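Local atomic coordinates of carboxylesterase (Uncultured bacterium, PDB entry 5GMX), a protein that hydrolyses carboxylic esters as a family VIII carboxylesterase of beta-lactamase-like fold and also acts on oxyimino cephalosporins. Residues A[30-41]-A[356-365]. Numbering follows the deposited sequence.
Sequences KEVGASFGLAIE and RLGMGYAMNQ
Strands 33-40 and 357-363 pair antiparallel in the middle of the main sheet of this beta-lactamase-like fold. The pairing joins the N-terminal and C-terminal parts of the chain, and strand 43-51 continues the sheet beyond strand 33-40. Backbone bonds run in both directions at Ser35-Ala362, Gly37-Gly360 and Ala39-Gly358.

Phe36, Leu38, Ile40, Leu357, Met359 and Tyr361 lie on one face, which helices 16-27 and 374-385 help to cover, the latter also giving Arg375 to a salt bridge with Glu31. The first torsion of Phe36 sets CG anti to the backbone N (chi1 175°) and carries the ring toward Met359. Selenomethionine Met359 meets it at the edge, with SE 4.9 Å from the ring centroid, a Met-aromatic contact. Leu38 CD1 packs 3.7 Å from Leu357 CG, and Ile40 CD1 lies 3.6 Å from Leu357 CD1.

On the other face, Ser35 OG donates to Ala362 O at 3.2 Å. That carbonyl also accepts from Ser35 N. At one end, Asn364 OD1 accepts from Gly33 N at 2.8 Å, though the bond is bent (141°). A water links Val32 N and Gln365 N, accepting from both. At the other end, Glu41 CG lies over one face of the Arg356 guanidinium, 3.5 Å from Arg356 CZ. The salt bridge of Glu41 OE1 with Arg356 NH1 is long. The oxygen lies well out of the guanidinium plane and no N-H points at it, so it rests on charge only. Ser35 OG also bonds to Gly272 N, and Arg356 NE to Asn284 OD1.

The main-chain ladder thus holds the strands together, apolar side chains pack one face, and polar groups and a water extend the pairing just past the strand ends.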
loop_
_atom_site.group_PDB
_atom_site.type_symbol
_atom_site.label_atom_id
_atom_site.label_comp_id
_atom_site.label_asym_id
_atom_site.label_seq_id
_atom_site.Cartn_x
_atom_site.Cartn_y
_atom_site.Cartn_z
ATOM N N LYS A 30 -4.986 -23.357 1.060
ATOM C CA LYS A 30 -4.826 -22.094 0.338
ATOM C C LYS A 30 -3.687 -21.194 0.837
ATOM O O LYS A 30 -3.469 -20.108 0.291
ATOM C CB LYS A 30 -6.133 -21.293 0.375
ATOM C CG LYS A 30 -7.248 -21.856 -0.490
ATOM C CD LYS A 30 -8.391 -20.855 -0.593
ATOM C CE LYS A 30 -9.322 -21.173 -1.756
ATOM N NZ LYS A 30 -10.268 -20.047 -2.036
ATOM N N GLU A 31 -2.950 -21.641 1.848
ATOM C CA GLU A 31 -1.919 -20.798 2.444
ATOM C C GLU A 31 -0.627 -21.578 2.623
ATOM O O GLU A 31 -0.639 -22.799 2.769
ATOM C CB GLU A 31 -2.372 -20.275 3.816
ATOM C CG GLU A 31 -3.508 -19.243 3.826
ATOM C CD GLU A 31 -3.082 -17.821 3.493
ATOM O OE1 GLU A 31 -2.064 -17.623 2.787
ATOM O OE2 GLU A 31 -3.780 -16.890 3.960
ATOM N N VAL A 32 0.492 -20.871 2.620
ATOM C CA VAL A 32 1.727 -21.459 3.104
ATOM C C VAL A 32 2.046 -20.787 4.433
ATOM O O VAL A 32 2.029 -21.434 5.482
ATOM C CB VAL A 32 2.876 -21.300 2.118
ATOM C CG1 VAL A 32 4.166 -21.810 2.744
ATOM C CG2 VAL A 32 2.561 -22.065 0.849
ATOM N N GLY A 33 2.293 -19.481 4.384
ATOM C CA GLY A 33 2.455 -18.681 5.585
ATOM C C GLY A 33 1.636 -17.406 5.500
ATOM O O GLY A 33 1.437 -16.866 4.411
ATOM N N ALA A 34 1.166 -16.911 6.641
ATOM C CA ALA A 34 0.331 -15.720 6.629
ATOM C C ALA A 34 0.283 -15.016 7.970
ATOM O O ALA A 34 0.477 -15.622 9.031
ATOM C CB ALA A 34 -1.081 -16.070 6.172
ATOM N N SER A 35 -0.007 -13.724 7.906
ATOM C CA SER A 35 -0.189 -12.903 9.084
ATOM C C SER A 35 -1.408 -12.007 8.891
ATOM O O SER A 35 -1.717 -11.569 7.769
ATOM C CB SER A 35 1.047 -12.057 9.351
ATOM O OG SER A 35 1.249 -11.131 8.298
ATOM N N PHE A 36 -2.092 -11.744 9.998
ATOM C CA PHE A 36 -3.331 -10.989 9.996
ATOM C C PHE A 36 -3.425 -10.084 11.224
ATOM O O PHE A 36 -3.098 -10.491 12.345
ATOM C CB PHE A 36 -4.534 -11.939 9.948
ATOM C CG PHE A 36 -5.858 -11.236 10.052
ATOM C CD1 PHE A 36 -6.489 -11.094 11.281
ATOM C CD2 PHE A 36 -6.451 -10.681 8.933
ATOM C CE1 PHE A 36 -7.692 -10.419 11.385
ATOM C CE2 PHE A 36 -7.662 -10.013 9.028
ATOM C CZ PHE A 36 -8.286 -9.890 10.249
ATOM N N GLY A 37 -3.906 -8.868 11.022
ATOM C CA GLY A 37 -4.146 -7.958 12.125
ATOM C C GLY A 37 -5.512 -7.301 12.016
ATOM O O GLY A 37 -6.047 -7.101 10.916
ATOM N N LEU A 38 -6.086 -6.987 13.172
ATOM C CA LEU A 38 -7.347 -6.275 13.238
ATOM C C LEU A 38 -7.326 -5.307 14.414
ATOM O O LEU A 38 -7.058 -5.692 15.560
ATOM C CB LEU A 38 -8.524 -7.251 13.354
ATOM C CG LEU A 38 -9.937 -6.647 13.454
ATOM C CD1 LEU A 38 -10.384 -6.054 12.138
ATOM C CD2 LEU A 38 -10.961 -7.678 13.925
ATOM N N ALA A 39 -7.575 -4.038 14.116
ATOM C CA ALA A 39 -7.651 -2.997 15.125
ATOM C C ALA A 39 -9.076 -2.476 15.231
ATOM O O ALA A 39 -9.753 -2.269 14.224
ATOM C CB ALA A 39 -6.687 -1.859 14.811
ATOM N N ILE A 40 -9.531 -2.294 16.465
ATOM C CA ILE A 40 -10.840 -1.730 16.745
ATOM C C ILE A 40 -10.673 -0.578 17.732
ATOM O O ILE A 40 -10.002 -0.720 18.766
ATOM C CB ILE A 40 -11.817 -2.790 17.321
ATOM C CG1 ILE A 40 -12.051 -3.909 16.309
ATOM C CG2 ILE A 40 -13.166 -2.160 17.664
ATOM C CD1 ILE A 40 -12.877 -3.469 15.107
ATOM N N GLU A 41 -11.249 0.567 17.377
ATOM C CA GLU A 41 -11.264 1.747 18.238
ATOM C C GLU A 41 -9.888 2.102 18.788
ATOM O O GLU A 41 -9.755 2.452 19.950
ATOM C CB GLU A 41 -12.256 1.540 19.389
ATOM C CG GLU A 41 -13.706 1.476 18.920
ATOM C CD GLU A 41 -14.716 1.367 20.057
ATOM O OE1 GLU A 41 -14.350 1.632 21.226
ATOM O OE2 GLU A 41 -15.890 1.037 19.770
ATOM N N ARG A 356 -14.769 2.179 13.160
ATOM C CA ARG A 356 -13.443 2.455 13.711
ATOM C C ARG A 356 -12.550 1.210 13.623
ATOM O O ARG A 356 -11.822 0.866 14.555
ATOM C CB ARG A 356 -13.555 2.982 15.144
ATOM C CG ARG A 356 -14.170 4.388 15.192
ATOM C CD ARG A 356 -14.610 4.793 16.582
ATOM N NE ARG A 356 -13.480 4.963 17.490
ATOM C CZ ARG A 356 -13.579 5.004 18.819
ATOM N NH1 ARG A 356 -14.764 4.874 19.409
ATOM N NH2 ARG A 356 -12.487 5.171 19.564
ATOM N N LEU A 357 -12.606 0.557 12.468
ATOM C CA LEU A 357 -11.948 -0.726 12.254
ATOM C C LEU A 357 -10.822 -0.597 11.233
ATOM O O LEU A 357 -11.017 -0.030 10.168
ATOM C CB LEU A 357 -12.977 -1.760 11.782
ATOM C CG LEU A 357 -12.581 -3.185 11.380
ATOM C CD1 LEU A 357 -13.749 -4.136 11.632
ATOM C CD2 LEU A 357 -12.167 -3.271 9.905
ATOM N N GLY A 358 -9.647 -1.121 11.556
ATOM C CA GLY A 358 -8.568 -1.193 10.590
ATOM C C GLY A 358 -8.159 -2.643 10.440
ATOM O O GLY A 358 -8.164 -3.391 11.410
HETATM N N MSE A 359 -7.794 -3.051 9.236
HETATM C CA MSE A 359 -7.482 -4.455 9.015
HETATM C C MSE A 359 -6.275 -4.625 8.114
HETATM O O MSE A 359 -6.116 -3.884 7.130
HETATM C CB MSE A 359 -8.687 -5.186 8.412
HETATM C CG MSE A 359 -8.443 -6.681 8.226
HETATM SE SE MSE A 359 -9.951 -7.671 7.420
HETATM C CE MSE A 359 -11.387 -7.007 8.565
ATOM N N GLY A 360 -5.436 -5.608 8.439
ATOM C CA GLY A 360 -4.248 -5.878 7.647
ATOM C C GLY A 360 -4.012 -7.357 7.394
ATOM O O GLY A 360 -4.235 -8.186 8.272
ATOM N N TYR A 361 -3.550 -7.694 6.192
ATOM C CA TYR A 361 -3.321 -9.095 5.859
ATOM C C TYR A 361 -2.169 -9.249 4.866
ATOM O O TYR A 361 -2.133 -8.577 3.815
ATOM C CB TYR A 361 -4.620 -9.715 5.334
ATOM C CG TYR A 361 -4.491 -11.115 4.777
ATOM C CD1 TYR A 361 -3.993 -12.161 5.551
ATOM C CD2 TYR A 361 -4.926 -11.399 3.492
ATOM C CE1 TYR A 361 -3.879 -13.449 5.029
ATOM C CE2 TYR A 361 -4.847 -12.675 2.972
ATOM C CZ TYR A 361 -4.303 -13.689 3.732
ATOM O OH TYR A 361 -4.221 -14.937 3.175
ATOM N N ALA A 362 -1.201 -10.094 5.223
ATOM C CA ALA A 362 -0.019 -10.286 4.374
ATOM C C ALA A 362 0.439 -11.741 4.397
ATOM O O ALA A 362 0.539 -12.344 5.462
ATOM C CB ALA A 362 1.117 -9.365 4.812
HETATM N N MSE A 363 0.745 -12.291 3.227
HETATM C CA MSE A 363 1.042 -13.714 3.109
HETATM C C MSE A 363 2.057 -13.967 2.000
HETATM O O MSE A 363 2.300 -13.092 1.174
HETATM C CB MSE A 363 -0.245 -14.495 2.846
HETATM C CG MSE A 363 -0.700 -14.491 1.393
HETATM SE SE MSE A 363 -1.060 -12.731 0.565
HETATM C CE MSE A 363 -2.045 -11.935 1.977
ATOM N N ASN A 364 2.657 -15.157 1.978
ATOM C CA ASN A 364 3.698 -15.426 0.994
ATOM C C ASN A 364 3.261 -16.304 -0.188
ATOM O O ASN A 364 4.011 -16.448 -1.155
ATOM C CB ASN A 364 4.925 -16.038 1.683
ATOM C CG ASN A 364 4.648 -17.400 2.303
ATOM O OD1 ASN A 364 3.500 -17.798 2.489
ATOM N ND2 ASN A 364 5.715 -18.104 2.656
ATOM N N GLN A 365 2.067 -16.889 -0.118
ATOM C CA GLN A 365 1.529 -17.636 -1.260
ATOM C C GLN A 365 0.589 -16.775 -2.098
ATOM O O GLN A 365 -0.530 -16.466 -1.686
ATOM C CB GLN A 365 0.791 -18.894 -0.808
ATOM C CG GLN A 365 0.138 -19.653 -1.967
ATOM C CD GLN A 365 1.147 -20.100 -3.017
ATOM O OE1 GLN A 365 1.995 -20.947 -2.747
ATOM N NE2 GLN A 365 1.068 -19.519 -4.217
HETATM O O HOH W 1 0.320 -17.936 2.270
#